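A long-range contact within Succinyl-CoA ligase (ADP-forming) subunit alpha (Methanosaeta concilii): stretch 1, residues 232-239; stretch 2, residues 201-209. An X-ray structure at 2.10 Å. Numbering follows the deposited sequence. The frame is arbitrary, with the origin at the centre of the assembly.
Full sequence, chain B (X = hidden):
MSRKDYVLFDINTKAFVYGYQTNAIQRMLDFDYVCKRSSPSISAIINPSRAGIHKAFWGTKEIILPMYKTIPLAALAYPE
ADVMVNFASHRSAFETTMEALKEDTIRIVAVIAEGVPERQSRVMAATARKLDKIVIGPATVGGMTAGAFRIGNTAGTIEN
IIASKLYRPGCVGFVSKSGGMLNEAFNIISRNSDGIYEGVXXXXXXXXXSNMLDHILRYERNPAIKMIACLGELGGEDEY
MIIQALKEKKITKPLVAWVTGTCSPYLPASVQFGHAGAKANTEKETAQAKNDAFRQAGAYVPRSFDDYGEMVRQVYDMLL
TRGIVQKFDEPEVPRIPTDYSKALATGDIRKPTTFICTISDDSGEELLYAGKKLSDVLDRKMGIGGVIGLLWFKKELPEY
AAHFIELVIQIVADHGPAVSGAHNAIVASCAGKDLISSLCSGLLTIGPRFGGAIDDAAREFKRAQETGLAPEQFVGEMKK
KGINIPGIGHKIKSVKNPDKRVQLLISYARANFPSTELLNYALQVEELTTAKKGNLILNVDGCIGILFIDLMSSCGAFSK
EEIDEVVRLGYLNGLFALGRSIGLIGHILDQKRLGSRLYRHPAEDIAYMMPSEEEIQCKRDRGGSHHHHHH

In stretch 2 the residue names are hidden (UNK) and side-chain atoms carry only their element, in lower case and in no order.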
ATOM      1  N   GLY B 232     -55.979 -30.592 -19.233  1.00 47.68           N
ATOM      2  CA  GLY B 232     -56.345 -30.391 -17.840  1.00 47.22           C
ATOM      3  C   GLY B 232     -55.903 -31.548 -16.970  1.00 51.90           C
ATOM      4  O   GLY B 232     -55.123 -32.398 -17.415  1.00 50.98           O
ATOM      5  N   GLU B 233     -56.379 -31.568 -15.712  1.00 49.54           N
ATOM      6  CA  GLU B 233     -56.091 -32.637 -14.740  1.00 50.02           C
ATOM      7  C   GLU B 233     -57.210 -32.749 -13.703  1.00 53.73           C
ATOM      8  O   GLU B 233     -58.010 -31.821 -13.548  1.00 53.68           O
ATOM      9  CB  GLU B 233     -54.692 -32.482 -14.072  1.00 50.19           C
ATOM     10  CG  GLU B 233     -54.570 -31.302 -13.134  1.00 61.74           C
ATOM     11  CD  GLU B 233     -53.274 -31.129 -12.363  1.00 89.41           C
ATOM     12  OE1 GLU B 233     -52.333 -31.944 -12.542  1.00 72.33           O
ATOM     13  OE2 GLU B 233     -53.219 -30.174 -11.551  1.00 86.28           O
ATOM     14  N   LEU B 234     -57.261 -33.879 -12.996  1.00 50.30           N
ATOM     15  CA  LEU B 234     -58.237 -34.143 -11.940  1.00 51.28           C
ATOM     16  C   LEU B 234     -58.156 -33.101 -10.811  1.00 57.27           C
ATOM     17  O   LEU B 234     -57.123 -32.416 -10.668  1.00 53.54           O
ATOM     18  CB  LEU B 234     -58.072 -35.571 -11.397  1.00 52.16           C
ATOM     19  CG  LEU B 234     -56.948 -35.864 -10.401  1.00 56.62           C
ATOM     20  CD1 LEU B 234     -57.019 -37.289  -9.963  1.00 58.51           C
ATOM     21  CD2 LEU B 234     -55.553 -35.608 -10.992  1.00 58.90           C
ATOM     22  N   GLY B 235     -59.246 -32.994 -10.038  1.00 56.93           N
ATOM     23  CA  GLY B 235     -59.354 -32.051  -8.930  1.00 56.84           C
ATOM     24  C   GLY B 235     -59.836 -30.694  -9.398  1.00 61.20           C
ATOM     25  O   GLY B 235     -59.404 -30.196 -10.453  1.00 60.64           O
ATOM     26  N   GLY B 236     -60.746 -30.109  -8.624  1.00 57.70           N
ATOM     27  CA  GLY B 236     -61.343 -28.816  -8.946  1.00 57.78           C
ATOM     28  C   GLY B 236     -62.323 -28.895 -10.099  1.00 62.92           C
ATOM     29  O   GLY B 236     -62.439 -29.941 -10.745  1.00 63.26           O
ATOM     30  N   GLU B 237     -63.010 -27.779 -10.385  1.00 60.21           N
ATOM     31  CA  GLU B 237     -64.061 -27.748 -11.418  1.00 61.77           C
ATOM     32  C   GLU B 237     -63.804 -26.784 -12.581  1.00 65.90           C
ATOM     33  O   GLU B 237     -64.764 -26.376 -13.250  1.00 68.40           O
ATOM     34  CB  GLU B 237     -65.417 -27.431 -10.762  1.00 64.17           C
ATOM     35  CG  GLU B 237     -66.060 -28.601 -10.053  1.00 77.94           C
ATOM     36  CD  GLU B 237     -67.431 -28.260  -9.504  1.00106.80           C
ATOM     37  OE1 GLU B 237     -68.393 -28.208 -10.305  1.00 96.26           O
ATOM     38  OE2 GLU B 237     -67.534 -27.990  -8.285  1.00107.65           O
ATOM     39  N   ASP B 238     -62.530 -26.416 -12.813  1.00 58.55           N
ATOM     40  CA  ASP B 238     -62.117 -25.481 -13.862  1.00 57.35           C
ATOM     41  C   ASP B 238     -62.589 -25.908 -15.260  1.00 61.04           C
ATOM     42  O   ASP B 238     -63.172 -25.099 -15.974  1.00 62.98           O
ATOM     43  CB  ASP B 238     -60.583 -25.272 -13.812  1.00 57.22           C
ATOM     44  CG  ASP B 238     -59.948 -24.456 -14.949  1.00 62.53           C
ATOM     45  OD1 ASP B 238     -59.915 -24.950 -16.093  1.00 62.03           O
ATOM     46  OD2 ASP B 238     -59.385 -23.374 -14.664  1.00 64.68           O
ATOM     47  N   GLU B 239     -62.348 -27.173 -15.637  1.00 55.71           N
ATOM     48  CA  GLU B 239     -62.681 -27.741 -16.957  1.00 55.81           C
ATOM     49  C   GLU B 239     -64.192 -27.721 -17.248  1.00 61.09           C
ATOM     50  O   GLU B 239     -64.590 -27.678 -18.413  1.00 61.37           O
ATOM     51  CB  GLU B 239     -62.082 -29.149 -17.134  1.00 56.65           C
ATOM     52  CG  GLU B 239     -60.561 -29.195 -17.105  1.00 55.75           C
ATOM     53  CD  GLU B 239     -59.877 -29.272 -15.748  1.00 68.97           C
ATOM     54  OE1 GLU B 239     -60.507 -28.956 -14.712  1.00 62.86           O
ATOM     55  OE2 GLU B 239     -58.685 -29.647 -15.723  1.00 58.07           O
ATOM     56  N   UNK B 201     -49.772 -21.838 -19.550  1.00 39.21           N
ATOM     57  CA  UNK B 201     -49.954 -22.802 -18.483  1.00 38.64           C
ATOM     58  C   UNK B 201     -50.542 -21.982 -17.302  1.00 44.77           C
ATOM     59  O   UNK B 201     -49.936 -20.987 -16.883  1.00 43.02           O
ATOM     60  c   UNK B 201     -48.638 -23.451 -18.102  1.00 38.14           C
ATOM     61  N   UNK B 202     -51.737 -22.338 -16.824  1.00 40.10           N
ATOM     62  CA  UNK B 202     -52.367 -21.567 -15.737  1.00 40.08           C
ATOM     63  C   UNK B 202     -51.825 -21.938 -14.329  1.00 42.41           C
ATOM     64  O   UNK B 202     -52.171 -21.272 -13.347  1.00 40.21           O
ATOM     65  c   UNK B 202     -55.823 -23.161 -14.884  1.00 44.96           C
ATOM     66  c   UNK B 202     -53.921 -21.621 -15.791  1.00 44.26           C
ATOM     67  c   UNK B 202     -54.460 -23.065 -15.632  1.00 45.65           C
ATOM     68  c   UNK B 202     -54.447 -20.951 -17.057  1.00 45.62           C
ATOM     69  N   UNK B 203     -50.975 -22.972 -14.260  1.00 38.53           N
ATOM     70  CA  UNK B 203     -50.416 -23.490 -13.014  1.00 37.82           C
ATOM     71  C   UNK B 203     -51.283 -24.618 -12.498  1.00 46.00           C
ATOM     72  O   UNK B 203     -52.398 -24.819 -12.991  1.00 47.66           O
ATOM     73  N   UNK B 204     -50.788 -25.347 -11.510  1.00 43.49           N
ATOM     74  CA  UNK B 204     -51.515 -26.473 -10.933  1.00 44.44           C
ATOM     75  C   UNK B 204     -52.193 -26.224  -9.600  1.00 48.18           C
ATOM     76  O   UNK B 204     -52.601 -27.169  -8.920  1.00 50.14           O
ATOM     77  N   UNK B 205     -52.336 -24.964  -9.221  1.00 42.26           N
ATOM     78  CA  UNK B 205     -52.966 -24.619  -7.965  1.00 42.17           C
ATOM     79  C   UNK B 205     -54.498 -24.718  -8.064  1.00 46.35           C
ATOM     80  O   UNK B 205     -55.063 -24.502  -9.145  1.00 47.20           O
ATOM     81  o   UNK B 205     -50.464 -24.193  -6.664  1.00 55.19           O
ATOM     82  c   UNK B 205     -51.063 -23.138  -6.960  1.00 52.88           C
ATOM     83  o   UNK B 205     -50.556 -22.019  -6.809  1.00 55.53           O
ATOM     84  c   UNK B 205     -52.504 -23.224  -7.493  1.00 43.29           C
ATOM     85  N   UNK B 206     -55.165 -25.056  -6.939  1.00 41.76           N
ATOM     86  CA  UNK B 206     -56.628 -25.175  -6.877  1.00 43.76           C
ATOM     87  C   UNK B 206     -57.362 -23.864  -7.268  1.00 47.59           C
ATOM     88  O   UNK B 206     -58.443 -23.928  -7.858  1.00 48.22           O
ATOM     89  c   UNK B 206     -57.086 -25.661  -5.482  1.00 44.31           C
ATOM     90  c   UNK B 206     -58.885 -27.038  -4.270  1.00 67.16           C
ATOM     91  n   UNK B 206     -58.130 -30.619  -4.515  1.00 74.34           N
ATOM     92  c   UNK B 206     -58.782 -29.472  -4.630  1.00 87.45           C
ATOM     93  n   UNK B 206     -58.236 -28.347  -4.195  1.00 77.98           N
ATOM     94  n   UNK B 206     -59.987 -29.461  -5.185  1.00 71.71           N
ATOM     95  c   UNK B 206     -58.495 -26.251  -5.514  1.00 50.39           C
ATOM     96  N   UNK B 207     -56.773 -22.698  -6.941  1.00 43.00           N
ATOM     97  CA  UNK B 207     -57.361 -21.385  -7.204  1.00 43.26           C
ATOM     98  C   UNK B 207     -56.398 -20.573  -8.044  1.00 47.26           C
ATOM     99  O   UNK B 207     -55.530 -19.902  -7.489  1.00 48.12           O
ATOM    100  o   UNK B 207     -61.415 -23.874  -2.947  1.00 55.80           O
ATOM    101  c   UNK B 207     -58.275 -22.415  -4.117  1.00 48.20           C
ATOM    102  c   UNK B 207     -57.734 -20.683  -5.880  1.00 44.38           C
ATOM    103  c   UNK B 207     -59.176 -23.207  -3.401  1.00 49.85           C
ATOM    104  c   UNK B 207     -61.001 -22.185  -4.582  1.00 50.54           C
ATOM    105  c   UNK B 207     -60.090 -21.398  -5.293  1.00 50.59           C
ATOM    106  c   UNK B 207     -58.716 -21.494  -5.066  1.00 47.43           C
ATOM    107  c   UNK B 207     -60.537 -23.085  -3.637  1.00 54.59           C
ATOM    108  N   UNK B 208     -56.443 -20.674  -9.391  1.00 42.96           N
ATOM    109  CA  UNK B 208     -55.445 -19.932 -10.185  1.00 42.61           C
ATOM    110  C   UNK B 208     -55.799 -18.453 -10.340  1.00 48.53           C
ATOM    111  O   UNK B 208     -56.916 -18.057 -10.025  1.00 48.60           O
ATOM    112  c   UNK B 208     -55.452 -20.675 -11.520  1.00 44.50           C
ATOM    113  c   UNK B 208     -56.903 -21.197 -11.640  1.00 48.30           C
ATOM    114  c   UNK B 208     -57.386 -21.436 -10.251  1.00 43.69           C
ATOM    115  N   UNK B 209     -54.845 -17.653 -10.824  1.00 44.44           N
ATOM    116  CA  UNK B 209     -55.039 -16.229 -11.079  1.00 44.25           C
ATOM    117  C   UNK B 209     -55.998 -16.027 -12.232  1.00 48.58           C
ATOM    118  O   UNK B 209     -56.791 -15.080 -12.235  1.00 51.22           O
TER

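Position 201 carries one side-chain carbon and nothing more, and it lies beyond reach of stretch 1; a lone methyl identifies Ala 201. Position 202 has four carbons, forked at the first, with one arm two carbons long. Its CA-to-CB bond points toward stretch 1, and the end carbon of the longer arm of position 202 lies 3.6 Å from OD2 of Asp 238, a packing contact between a methyl and a carboxylate oxygen. That beta-branched pattern is Ile 202.

Position 203 has no side-chain atoms and is Gly 203. Its phi/psi of 93/168 would jam a CB against the carbonyl O of the preceding residue, so the backbone by itself calls for glycine. Position 204 is also bare, and the backbone O of position 204 lies 4.0 Å from OE2 of Glu 233. Here phi/psi of -102/15 is open to other residues, so the assignment to Gly 204 rests on the absent atoms.

Position 205 shows two carbons, the second bearing two oxygens. Its CA-to-CB bond points away from stretch 1 and it makes no contact there; the short carboxylate is Asp 205. Position 206 has three carbons, a nitrogen, then a carbon carrying two further nitrogens. The CA-to-CB bond runs sideways, but with chi1 and chi2 both t and chi3 m the end of the chain comes nearer stretch 1. One terminal nitrogen of position 206 stands 3.6 Å from N of Gly 236 and 4.4 Å from C of Gly 235; these atoms lie oblique to the planar end group. Three carbons leading into a guanidinium identify Arg 206.

Position 207 has one carbon leading to a six-carbon ring that bears an oxygen, out of reach of stretch 1, so it is Tyr 207. Position 208 has three carbons closing a ring onto the backbone N, and the middle ring carbon of position 208 is 4.5 Å from OD2 of Asp 238; the closed ring defines Pro 208. Position 209 has no side-chain atoms and no contact, and is Gly 209.

The contact is small, burying 185 Å² over both sides. Arg 206 reaches the loop at Gly 235 and Gly 236, whose positive phi values of 86° and 73° favour glycine, while both its terminal nitrogens are hydrogen-bonded elsewhere in the structure. Within stretch 1, N of Glu 233 donates to OE2 of Glu 239 at 3.0 Å with an angle of 149°. Side chains pack against backbone at Gly 235, Gly 236 and Gly 204 and against other side chains at Asp 238, with no hydrogen bond across.

Stretch 2 201-209: AIGGDRYPG
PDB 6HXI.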